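Local structure of 5' nucleotidase family protein (Staphylococcus aureus subsp. aureus, 4Q7F) at residues A[341-346]-A[369-374]. The protein belongs to the 5'-nucleotidase family, pairing a metal-binding calcineurin-like phosphoesterase domain with a 5'-nucleotidase C-terminal domain. Numbering follows the deposited sequence.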
ATOM      1  N   HIS A 341      -9.973 -23.582  -1.005  1.00 27.03           N
ATOM      2  CA  HIS A 341     -11.239 -23.042  -0.584  1.00 28.10           C
ATOM      3  C   HIS A 341     -12.038 -22.759  -1.864  1.00 28.19           C
ATOM      4  O   HIS A 341     -11.454 -22.361  -2.876  1.00 26.52           O
ATOM      5  CB  HIS A 341     -11.003 -21.754   0.217  1.00 27.90           C
ATOM      6  CG  HIS A 341     -12.238 -21.215   0.858  1.00 29.11           C
ATOM      7  ND1 HIS A 341     -13.141 -20.441   0.171  1.00 29.14           N
ATOM      8  CD2 HIS A 341     -12.754 -21.383   2.103  1.00 29.90           C
ATOM      9  CE1 HIS A 341     -14.151 -20.133   0.965  1.00 30.24           C
ATOM     10  NE2 HIS A 341     -13.933 -20.682   2.148  1.00 30.39           N
ATOM     11  N   PRO A 342     -13.365 -22.951  -1.840  1.00 29.84           N
ATOM     12  CA  PRO A 342     -14.118 -22.674  -3.070  1.00 30.53           C
ATOM     13  C   PRO A 342     -13.879 -21.279  -3.682  1.00 29.96           C
ATOM     14  O   PRO A 342     -13.922 -21.130  -4.907  1.00 30.34           O
ATOM     15  CB  PRO A 342     -15.576 -22.838  -2.631  1.00 32.05           C
ATOM     16  CG  PRO A 342     -15.508 -23.832  -1.515  1.00 33.02           C
ATOM     17  CD  PRO A 342     -14.227 -23.521  -0.787  1.00 31.82           C
ATOM     18  N   PHE A 343     -13.621 -20.269  -2.859  1.00 29.55           N
ATOM     19  CA  PHE A 343     -13.397 -18.933  -3.384  1.00 28.56           C
ATOM     20  C   PHE A 343     -12.013 -18.780  -4.057  1.00 27.00           C
ATOM     21  O   PHE A 343     -11.907 -18.128  -5.075  1.00 26.21           O
ATOM     22  CB  PHE A 343     -13.626 -17.853  -2.327  1.00 28.41           C
ATOM     23  CG  PHE A 343     -13.551 -16.457  -2.887  1.00 27.67           C
ATOM     24  CD1 PHE A 343     -14.600 -15.946  -3.629  1.00 28.06           C
ATOM     25  CD2 PHE A 343     -12.423 -15.677  -2.707  1.00 26.99           C
ATOM     26  CE1 PHE A 343     -14.534 -14.665  -4.163  1.00 27.52           C
ATOM     27  CE2 PHE A 343     -12.347 -14.405  -3.248  1.00 26.64           C
ATOM     28  CZ  PHE A 343     -13.404 -13.903  -3.982  1.00 26.69           C
ATOM     29  N   THR A 344     -10.961 -19.372  -3.498  1.00 27.28           N
ATOM     30  CA  THR A 344      -9.638 -19.307  -4.145  1.00 26.30           C
ATOM     31  C   THR A 344      -9.654 -20.149  -5.427  1.00 26.21           C
ATOM     32  O   THR A 344      -9.017 -19.796  -6.445  1.00 25.99           O
ATOM     33  CB  THR A 344      -8.502 -19.753  -3.217  1.00 26.06           C
ATOM     34  OG1 THR A 344      -8.726 -21.099  -2.766  1.00 27.36           O
ATOM     35  CG2 THR A 344      -8.421 -18.826  -2.049  1.00 26.57           C
ATOM     36  N   ASN A 345     -10.386 -21.256  -5.378  1.00 26.64           N
ATOM     37  CA  ASN A 345     -10.559 -22.105  -6.531  1.00 26.98           C
ATOM     38  C   ASN A 345     -11.243 -21.310  -7.632  1.00 27.37           C
ATOM     39  O   ASN A 345     -10.822 -21.342  -8.775  1.00 25.53           O
ATOM     40  CB  ASN A 345     -11.406 -23.306  -6.209  1.00 28.53           C
ATOM     41  CG  ASN A 345     -11.506 -24.240  -7.374  1.00 29.51           C
ATOM     42  OD1 ASN A 345     -10.503 -24.813  -7.799  1.00 29.61           O
ATOM     43  ND2 ASN A 345     -12.709 -24.395  -7.912  1.00 30.09           N
ATOM     44  N   PHE A 346     -12.284 -20.578  -7.253  1.00 27.99           N
ATOM     45  CA  PHE A 346     -13.015 -19.732  -8.177  1.00 28.58           C
ATOM     46  C   PHE A 346     -12.139 -18.664  -8.829  1.00 27.67           C
ATOM     47  O   PHE A 346     -12.213 -18.474 -10.036  1.00 26.76           O
ATOM     48  CB  PHE A 346     -14.183 -19.077  -7.457  1.00 30.03           C
ATOM     49  CG  PHE A 346     -14.664 -17.813  -8.098  1.00 30.58           C
ATOM     50  CD1 PHE A 346     -15.416 -17.846  -9.249  1.00 32.82           C
ATOM     51  CD2 PHE A 346     -14.367 -16.591  -7.532  1.00 30.97           C
ATOM     52  CE1 PHE A 346     -15.855 -16.672  -9.834  1.00 33.95           C
ATOM     53  CE2 PHE A 346     -14.809 -15.414  -8.105  1.00 32.17           C
ATOM     54  CZ  PHE A 346     -15.557 -15.456  -9.262  1.00 32.20           C
ATOM     55  N   SER A 369     -13.271 -11.488   1.948  1.00 34.07           N
ATOM     56  CA  SER A 369     -14.162 -12.372   2.697  1.00 35.73           C
ATOM     57  C   SER A 369     -14.947 -13.330   1.768  1.00 34.40           C
ATOM     58  O   SER A 369     -15.888 -13.994   2.203  1.00 37.07           O
ATOM     59  CB  SER A 369     -15.117 -11.529   3.543  1.00 36.82           C
ATOM     60  OG  SER A 369     -15.766 -10.566   2.736  1.00 37.80           O
ATOM     61  N   GLY A 370     -14.553 -13.421   0.502  1.00 31.67           N
ATOM     62  CA  GLY A 370     -15.249 -14.294  -0.442  1.00 31.00           C
ATOM     63  C   GLY A 370     -16.588 -13.718  -0.857  1.00 31.90           C
ATOM     64  O   GLY A 370     -16.879 -12.538  -0.595  1.00 30.77           O
ATOM     65  N   PHE A 371     -17.403 -14.527  -1.529  1.00 31.98           N
ATOM     66  CA  PHE A 371     -18.714 -14.072  -1.951  1.00 32.55           C
ATOM     67  C   PHE A 371     -19.847 -14.864  -1.286  1.00 35.27           C
ATOM     68  O   PHE A 371     -19.750 -16.065  -1.073  1.00 33.46           O
ATOM     69  CB  PHE A 371     -18.951 -14.201  -3.459  1.00 31.88           C
ATOM     70  CG  PHE A 371     -18.018 -13.405  -4.341  1.00 31.05           C
ATOM     71  CD1 PHE A 371     -17.521 -12.176  -3.965  1.00 31.05           C
ATOM     72  CD2 PHE A 371     -17.755 -13.854  -5.625  1.00 31.46           C
ATOM     73  CE1 PHE A 371     -16.699 -11.448  -4.818  1.00 30.43           C
ATOM     74  CE2 PHE A 371     -16.951 -13.132  -6.486  1.00 30.42           C
ATOM     75  CZ  PHE A 371     -16.415 -11.927  -6.081  1.00 30.21           C
ATOM     76  N   LYS A 372     -20.923 -14.155  -0.985  1.00 37.61           N
ATOM     77  CA  LYS A 372     -22.137 -14.776  -0.498  1.00 41.98           C
ATOM     78  C   LYS A 372     -22.876 -15.032  -1.800  1.00 41.63           C
ATOM     79  O   LYS A 372     -22.336 -14.747  -2.873  1.00 38.91           O
ATOM     80  CB  LYS A 372     -22.934 -13.819   0.377  1.00 44.41           C
ATOM     81  CG  LYS A 372     -22.222 -13.365   1.641  1.00 46.70           C
ATOM     82  CD  LYS A 372     -22.968 -12.230   2.330  1.00 49.38           C
ATOM     83  CE  LYS A 372     -22.953 -10.969   1.470  1.00 50.26           C
ATOM     84  NZ  LYS A 372     -23.657  -9.833   2.109  1.00 52.61           N
ATOM     85  N   GLN A 373     -24.103 -15.525  -1.723  1.00 41.64           N
ATOM     86  CA  GLN A 373     -24.862 -15.805  -2.925  1.00 43.21           C
ATOM     87  C   GLN A 373     -25.146 -14.529  -3.710  1.00 42.72           C
ATOM     88  O   GLN A 373     -25.059 -14.530  -4.939  1.00 45.15           O
ATOM     89  CB  GLN A 373     -26.150 -16.562  -2.605  1.00 46.57           C
ATOM     90  CG  GLN A 373     -25.883 -17.878  -1.906  1.00 48.52           C
ATOM     91  CD  GLN A 373     -27.093 -18.788  -1.851  1.00 53.18           C
ATOM     92  OE1 GLN A 373     -27.898 -18.843  -2.787  1.00 55.11           O
ATOM     93  NE2 GLN A 373     -27.199 -19.549  -0.771  1.00 55.13           N
ATOM     94  N   VAL A 374     -25.475 -13.440  -3.021  1.00 40.92           N
ATOM     95  CA  VAL A 374     -25.697 -12.178  -3.710  1.00 39.28           C
ATOM     96  C   VAL A 374     -24.354 -11.458  -3.690  1.00 36.66           C
ATOM     97  O   VAL A 374     -23.725 -11.307  -2.633  1.00 37.67           O
ATOM     98  CB  VAL A 374     -26.818 -11.335  -3.069  1.00 40.03           C
ATOM     99  CG1 VAL A 374     -27.005 -10.024  -3.826  1.00 39.74           C
ATOM    100  CG2 VAL A 374     -28.122 -12.123  -3.056  1.00 41.67           C
TER
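An aromatic cluster of Phe343, Phe346 and Phe371 joins the first turn of helix 342-355 to the short strand 370-371 in the C-terminal domain of this 5'-nucleotidase family protein. The T-shaped pair at its heart runs from the edge of Phe343 to the face of Phe371: centroids lie 4.9 Å apart, the planes stand at 78°, and CE1 of Phe343 sits above the middle of the Phe371 ring. Phe343 also offers a face of its own. CA of Gly370 rests over the centre of that ring, 3.6 Å from its centroid, in a CH-pi contact almost along the ring normal. Gly370 has no side chain, and here the backbone itself, at a positive phi, comes up against the aromatic face. Phe346, three residues further along the helix, brings CE2 to within 3.5 Å of CE2 of Phe371; these two rings meet obliquely, their planes at 62°. Phe371 reaches both partners because its CG stands anti to the carbonyl carbon (chi1 -61°), which carries the ring over to the helix although its CB bond does not aim there. No hydrogen bond spans the two segments; their direct contact is apolar. At the helix start His341 is the N-cap residue: its ND1 accepts from N of Phe343 at 3.1 Å, with the donor tilted somewhat out of the imidazole plane. Met328 of the strand paired with 370-371 touches all three phenylalanines, while Leu509 of helix 501-511 lies against Phe346 and Phe371. With the Phe343 side chain about 14 Å from the bound 3D1, this is buried core packing: a side-chain-capped helix N-terminus set against a two-stranded antiparallel ribbon through an aromatic cluster built round one edge-to-face pair.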